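Type II secretion system protein F (Vibrio cholerae, PDB 2VMA) probably serves, through domains such as this cytoplasmic one, as an inner-membrane component of the type II secretion system, which exports proteins such as toxins from the periplasm. Local coordinates at residues R7-P12 / K44-T49. Numbering follows the deposited sequence.
Sequences RGISTP and KPRIRT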
ATOM      1  N   ARG A   7     -11.023  -9.612  -2.389  1.00 22.83           N
ATOM      2  CA  ARG A   7     -10.675  -9.044  -1.101  1.00 23.09           C
ATOM      3  C   ARG A   7      -9.326  -8.334  -1.210  1.00 22.95           C
ATOM      4  O   ARG A   7      -8.498  -8.683  -2.067  1.00 22.53           O
ATOM      5  CB  ARG A   7     -10.606 -10.135  -0.037  1.00 23.28           C
ATOM      6  CG  ARG A   7     -11.893 -10.906   0.165  1.00 24.34           C
ATOM      7  CD  ARG A   7     -11.962 -11.538   1.558  1.00 26.04           C
ATOM      8  NE  ARG A   7     -13.089 -12.451   1.661  1.00 27.15           N
ATOM      9  CZ  ARG A   7     -13.077 -13.740   1.325  1.00 26.53           C
ATOM     10  NH1 ARG A   7     -11.974 -14.328   0.854  1.00 28.39           N
ATOM     11  NH2 ARG A   7     -14.184 -14.442   1.468  1.00 27.84           N
ATOM     12  N   GLY A   8      -9.129  -7.319  -0.366  1.00 22.84           N
ATOM     13  CA  GLY A   8      -7.838  -6.630  -0.272  1.00 22.22           C
ATOM     14  C   GLY A   8      -6.804  -7.447   0.498  1.00 22.03           C
ATOM     15  O   GLY A   8      -6.873  -8.687   0.552  1.00 22.51           O
ATOM     16  N   ILE A   9      -5.821  -6.763   1.072  1.00 21.07           N
ATOM     17  CA  ILE A   9      -4.799  -7.410   1.880  1.00 20.51           C
ATOM     18  C   ILE A   9      -4.970  -7.065   3.378  1.00 20.49           C
ATOM     19  O   ILE A   9      -5.727  -6.177   3.752  1.00 20.23           O
ATOM     20  CB  ILE A   9      -3.376  -7.052   1.363  1.00 20.61           C
ATOM     21  CG1 ILE A   9      -3.046  -5.581   1.644  1.00 19.89           C
ATOM     22  CG2 ILE A   9      -3.289  -7.354  -0.132  1.00 20.00           C
ATOM     23  CD1 ILE A   9      -1.749  -5.061   0.997  1.00 17.98           C
ATOM     24  N   SER A  10      -4.256  -7.774   4.234  1.00 20.46           N
ATOM     25  CA  SER A  10      -4.372  -7.547   5.680  1.00 20.51           C
ATOM     26  C   SER A  10      -3.833  -6.156   6.053  1.00 20.69           C
ATOM     27  O   SER A  10      -3.000  -5.594   5.341  1.00 20.25           O
ATOM     28  CB  SER A  10      -3.626  -8.634   6.443  1.00 20.35           C
ATOM     29  OG  SER A  10      -2.239  -8.353   6.498  1.00 21.89           O
ATOM     30  N   THR A  11      -4.318  -5.598   7.161  1.00 21.20           N
ATOM     31  CA  THR A  11      -3.884  -4.260   7.552  1.00 21.19           C
ATOM     32  C   THR A  11      -2.380  -4.235   7.855  1.00 20.48           C
ATOM     33  O   THR A  11      -1.731  -3.272   7.509  1.00 19.96           O
ATOM     34  CB  THR A  11      -4.714  -3.638   8.701  1.00 21.30           C
ATOM     35  OG1 THR A  11      -4.420  -4.281   9.949  1.00 24.35           O
ATOM     36  CG2 THR A  11      -6.191  -3.726   8.416  1.00 20.77           C
ATOM     37  N   PRO A  12      -1.826  -5.292   8.490  1.00 20.75           N
ATOM     38  CA  PRO A  12      -0.352  -5.306   8.616  1.00 20.34           C
ATOM     39  C   PRO A  12       0.401  -5.435   7.296  1.00 19.89           C
ATOM     40  O   PRO A  12       1.466  -4.844   7.161  1.00 18.92           O
ATOM     41  CB  PRO A  12      -0.058  -6.509   9.536  1.00 20.52           C
ATOM     42  CG  PRO A  12      -1.393  -6.991  10.036  1.00 21.12           C
ATOM     43  CD  PRO A  12      -2.451  -6.467   9.139  1.00 20.66           C
ATOM     44  N   LYS A  44       4.516 -12.662   0.210  1.00 20.19           N
ATOM     45  CA  LYS A  44       3.153 -12.975  -0.230  1.00 20.40           C
ATOM     46  C   LYS A  44       3.082 -12.915  -1.735  1.00 19.76           C
ATOM     47  O   LYS A  44       3.081 -11.826  -2.302  1.00 19.57           O
ATOM     48  CB  LYS A  44       2.154 -11.977   0.359  1.00 20.82           C
ATOM     49  CG  LYS A  44       2.148 -11.933   1.884  1.00 22.24           C
ATOM     50  CD  LYS A  44       1.232 -12.993   2.441  1.00 25.52           C
ATOM     51  CE  LYS A  44       1.445 -13.213   3.920  1.00 27.56           C
ATOM     52  NZ  LYS A  44       1.063 -12.037   4.722  1.00 27.62           N
ATOM     53  N   PRO A  45       3.004 -14.089  -2.394  1.00 19.97           N
ATOM     54  CA  PRO A  45       2.891 -14.171  -3.856  1.00 19.38           C
ATOM     55  C   PRO A  45       1.904 -13.178  -4.473  1.00 18.94           C
ATOM     56  O   PRO A  45       2.216 -12.543  -5.456  1.00 18.05           O
ATOM     57  CB  PRO A  45       2.411 -15.603  -4.078  1.00 19.96           C
ATOM     58  CG  PRO A  45       3.019 -16.368  -2.944  1.00 19.99           C
ATOM     59  CD  PRO A  45       3.031 -15.426  -1.772  1.00 19.63           C
ATOM     60  N   ARG A  46       0.730 -13.043  -3.871  1.00 18.87           N
ATOM     61  CA  ARG A  46      -0.308 -12.171  -4.392  1.00 19.11           C
ATOM     62  C   ARG A  46       0.114 -10.708  -4.374  1.00 18.74           C
ATOM     63  O   ARG A  46      -0.131  -9.993  -5.334  1.00 19.10           O
ATOM     64  CB  ARG A  46      -1.572 -12.369  -3.585  1.00 19.35           C
ATOM     65  CG  ARG A  46      -2.808 -11.723  -4.130  1.00 21.39           C
ATOM     66  CD  ARG A  46      -3.995 -12.181  -3.301  1.00 22.24           C
ATOM     67  NE  ARG A  46      -4.929 -11.106  -3.221  1.00 25.77           N
ATOM     68  CZ  ARG A  46      -5.432 -10.548  -2.127  1.00 23.25           C
ATOM     69  NH1 ARG A  46      -5.188 -10.965  -0.888  1.00 21.58           N
ATOM     70  NH2 ARG A  46      -6.242  -9.557  -2.315  1.00 26.07           N
ATOM     71  N   ILE A  47       0.772 -10.287  -3.300  1.00 18.86           N
ATOM     72  CA  ILE A  47       1.274  -8.926  -3.176  1.00 18.56           C
ATOM     73  C   ILE A  47       2.415  -8.670  -4.161  1.00 18.75           C
ATOM     74  O   ILE A  47       2.465  -7.606  -4.766  1.00 17.47           O
ATOM     75  CB  ILE A  47       1.702  -8.595  -1.723  1.00 18.85           C
ATOM     76  CG1 ILE A  47       0.457  -8.549  -0.830  1.00 19.79           C
ATOM     77  CG2 ILE A  47       2.464  -7.241  -1.669  1.00 17.32           C
ATOM     78  CD1 ILE A  47       0.722  -8.359   0.674  1.00 18.35           C
ATOM     79  N   ARG A  48       3.297  -9.656  -4.337  1.00 18.64           N
ATOM     80  CA  ARG A  48       4.340  -9.575  -5.362  1.00 19.32           C
ATOM     81  C   ARG A  48       3.715  -9.355  -6.718  1.00 18.75           C
ATOM     82  O   ARG A  48       4.123  -8.474  -7.457  1.00 19.78           O
ATOM     83  CB  ARG A  48       5.139 -10.863  -5.456  1.00 19.70           C
ATOM     84  CG  ARG A  48       5.861 -11.279  -4.224  1.00 22.49           C
ATOM     85  CD  ARG A  48       6.400 -12.675  -4.426  1.00 24.80           C
ATOM     86  NE  ARG A  48       6.798 -13.262  -3.168  1.00 26.28           N
ATOM     87  CZ  ARG A  48       6.763 -14.554  -2.885  1.00 26.12           C
ATOM     88  NH1 ARG A  48       6.330 -15.439  -3.772  1.00 27.06           N
ATOM     89  NH2 ARG A  48       7.177 -14.955  -1.691  1.00 27.65           N
ATOM     90  N   THR A  49       2.720 -10.169  -7.042  1.00 18.80           N
ATOM     91  CA  THR A  49       2.067 -10.091  -8.337  1.00 18.42           C
ATOM     92  C   THR A  49       1.442  -8.708  -8.541  1.00 18.38           C
ATOM     93  O   THR A  49       1.686  -8.062  -9.554  1.00 17.95           O
ATOM     94  CB  THR A  49       1.064 -11.245  -8.524  1.00 18.58           C
ATOM     95  OG1 THR A  49       1.813 -12.463  -8.658  1.00 18.73           O
ATOM     96  CG2 THR A  49       0.212 -11.052  -9.779  1.00 17.20           C
TER
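The guanidinium of Arg46 meets the 7-12 segment with its edge: Gly8 O lies close to its plane, the carbonyl oxygen of Arg7 sits near that plane as well, and CG2 of Ile9 lies over one face, 4.1 Å from NH1. Arg46 presents its guanidinium end-on, and Gly8 O accepts from both NH2 at 3.1 Å and NH1 at 3.2 Å. Both reach it from the same face of the carbonyl, well above its plane. The N-H...O angles of 153° and 145° are both bent; two modest bonds to one acceptor limit how the guanidinium can turn. Arg7 O is modelled only 2.4 Å from Arg46 NH2, too close to be taken at face value. The Arg46 side chain reaches these carbonyls by leaving helix 45-59 with CG anti to the backbone N (chi1 -170°) and bending at chi3. The fold here is the all-helical cytoplasmic domain of a GSP F protein, and the contact ties the extended lead-in to helix 11-26 to the first turn of helix 45-59. Next to the arginine grip is an apolar one: Ile9 and Ile47 cross at about a right angle, CG2 of Ile9 4.0 Å from CG1 of Ile47, and their CD1 atoms 4.1 Å apart. Both isoleucines also rest on Ile17 of helix 11-26, with Ile47 the more deeply buried. Lys44, at the N-cap position of helix 45-59, adds a salt bridge from NZ to Asp13 OD2, while Ser10 OG caps helix 11-26 through the backbone N of that same Asp13.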